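CRISPR-associated endonuclease Cas1 (Thermotoga maritima, PDB 4XTK) acts as a metal-dependent DNA endonuclease of the CRISPR adaptive immune system and works as a homodimer that assembles with Cas2. Local coordinates at the interface of chains A and B. Coordinates in Å, arbitrary orientation; residue numbers count along the deposited sequence, not the author numbering. Chains: chain A/B, CRISPR-associated endonuclease Cas1.

The interface of chains A and B. Residues chain A 97-98, 100-101, 217, 223, 225; chain B 93-94, 97.
B:Leu94 pushes its isobutyl group into an apolar pocket of A:Ala97, A:Tyr100, A:Ile101 and A:Phe225, a knob-into-pocket contact in the two-fold symmetric dimer of the Cas1 family. Helix 90-101 of chain A and helix 93-101 of chain B meet here, flanked by the loop residues A:Ile217, A:Thr223 and A:Phe225. The branched tip of B:Leu94 suits a pocket with several walls. Its CG is anti to the carbonyl carbon (chi1 -61°), which carries the branch point to the A:Phe225 ring edge, in plane and 3.7 Å from CZ. CD1 turns toward A:Tyr100, 3.8 Å from ring atom CD2, while CD2 reaches A:Ala97 CB at 3.9 Å and A:Ile101 CG2 at 4.0 Å. Tyrosine offers the leucine apolar ring carbons while its phenol oxygen OH accepts the A:Thr223 backbone N-H over 2.7 Å (152° at H); A:Thr223 CB lies over the rim of the same face that B:Leu94 CD1 approaches. Where the helices meet, small alanines permit close approach, A:Ala97 CB lying 3.5 Å from B:Ala97 CB. Beta-branched B:Ile93 crosses the flat A:Phe225 side chain at about a right angle, CG2 3.7 Å from ring atom CE1, and also meets A:Ile217 CD1, another bulky apolar group. On the loose side, A:Thr223 buries little surface and the poorly ordered A:Glu98 hardly any, which would suit a charged residue, probably near the patch edge.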
loop_
_atom_site.group_PDB
_atom_site.type_symbol
_atom_site.label_atom_id
_atom_site.label_comp_id
_atom_site.label_asym_id
_atom_site.label_seq_id
_atom_site.Cartn_x
_atom_site.Cartn_y
_atom_site.Cartn_z
ATOM N N ALA A 97 2.134 4.601 -12.438
ATOM C CA ALA A 97 1.446 5.886 -12.298
ATOM C C ALA A 97 1.514 6.735 -13.565
ATOM O O ALA A 97 0.528 7.373 -13.941
ATOM C CB ALA A 97 2.009 6.668 -11.116
ATOM N N GLU A 98 2.670 6.757 -14.222
ATOM C CA GLU A 98 2.810 7.596 -15.400
ATOM C C GLU A 98 2.006 6.997 -16.554
ATOM O O GLU A 98 1.609 7.701 -17.481
ATOM C CB GLU A 98 4.285 7.781 -15.773
ATOM C CG GLU A 98 4.790 6.897 -16.899
ATOM C CD GLU A 98 6.240 7.186 -17.254
ATOM O OE1 GLU A 98 7.027 7.500 -16.330
ATOM O OE2 GLU A 98 6.590 7.101 -18.454
ATOM N N TYR A 100 -0.896 5.765 -15.979
ATOM C CA TYR A 100 -2.248 6.233 -15.709
ATOM C C TYR A 100 -2.464 7.688 -16.111
ATOM O O TYR A 100 -3.490 8.021 -16.698
ATOM C CB TYR A 100 -2.612 6.074 -14.234
ATOM C CG TYR A 100 -4.065 6.398 -13.990
ATOM C CD1 TYR A 100 -5.045 5.434 -14.186
ATOM C CD2 TYR A 100 -4.467 7.675 -13.607
ATOM C CE1 TYR A 100 -6.384 5.719 -13.984
ATOM C CE2 TYR A 100 -5.809 7.972 -13.405
ATOM C CZ TYR A 100 -6.762 6.987 -13.599
ATOM O OH TYR A 100 -8.093 7.265 -13.406
ATOM N N ILE A 101 -1.510 8.558 -15.789
ATOM C CA ILE A 101 -1.719 9.989 -15.997
ATOM C C ILE A 101 -1.467 10.382 -17.446
ATOM O O ILE A 101 -1.804 11.487 -17.877
ATOM C CB ILE A 101 -0.828 10.837 -15.082
ATOM C CG1 ILE A 101 0.638 10.712 -15.493
ATOM C CG2 ILE A 101 -1.033 10.435 -13.622
ATOM C CD1 ILE A 101 1.559 11.620 -14.709
ATOM N N ILE A 217 -3.963 1.633 -8.181
ATOM C CA ILE A 217 -3.923 2.207 -9.518
ATOM C C ILE A 217 -4.426 1.195 -10.528
ATOM O O ILE A 217 -3.753 0.196 -10.795
ATOM C CB ILE A 217 -2.504 2.647 -9.912
ATOM C CG1 ILE A 217 -2.000 3.752 -8.973
ATOM C CG2 ILE A 217 -2.474 3.102 -11.359
ATOM C CD1 ILE A 217 -0.555 4.142 -9.214
ATOM N N THR A 223 -8.740 5.464 -11.526
ATOM C CA THR A 223 -8.096 5.554 -10.241
ATOM C C THR A 223 -8.544 6.846 -9.559
ATOM O O THR A 223 -8.128 7.955 -9.894
ATOM C CB THR A 223 -6.569 5.499 -10.377
ATOM O OG1 THR A 223 -6.184 4.196 -10.834
ATOM C CG2 THR A 223 -5.897 5.770 -9.045
ATOM N N PHE A 225 -8.976 7.623 -5.283
ATOM C CA PHE A 225 -8.532 6.729 -4.248
ATOM C C PHE A 225 -9.675 6.609 -3.272
ATOM O O PHE A 225 -9.676 7.182 -2.183
ATOM C CB PHE A 225 -7.244 7.281 -3.642
ATOM C CG PHE A 225 -6.185 7.581 -4.683
ATOM C CD1 PHE A 225 -5.281 6.602 -5.075
ATOM C CD2 PHE A 225 -6.128 8.821 -5.305
ATOM C CE1 PHE A 225 -4.320 6.865 -6.042
ATOM C CE2 PHE A 225 -5.173 9.089 -6.279
ATOM C CZ PHE A 225 -4.270 8.114 -6.647
ATOM N N ILE B 93 0.342 9.566 -5.041
ATOM C CA ILE B 93 1.170 8.823 -5.982
ATOM C C ILE B 93 1.134 9.397 -7.416
ATOM O O ILE B 93 2.176 9.522 -8.062
ATOM C CB ILE B 93 0.775 7.313 -5.989
ATOM C CG1 ILE B 93 1.753 6.503 -6.836
ATOM C CG2 ILE B 93 -0.664 7.095 -6.435
ATOM C CD1 ILE B 93 3.148 6.493 -6.287
ATOM N N LEU B 94 -0.043 9.792 -7.892
ATOM C CA LEU B 94 -0.166 10.333 -9.241
ATOM C C LEU B 94 0.477 11.707 -9.339
ATOM O O LEU B 94 1.107 12.032 -10.350
ATOM C CB LEU B 94 -1.636 10.409 -9.668
ATOM C CG LEU B 94 -2.363 9.061 -9.716
ATOM C CD1 LEU B 94 -3.776 9.224 -10.241
ATOM C CD2 LEU B 94 -1.593 8.032 -10.534
ATOM N N ALA B 97 4.318 11.132 -9.490
ATOM C CA ALA B 97 4.818 10.703 -10.793
ATOM C C ALA B 97 4.832 11.895 -11.722
ATOM O O ALA B 97 5.811 12.143 -12.451
ATOM C CB ALA B 97 3.973 9.596 -11.362
#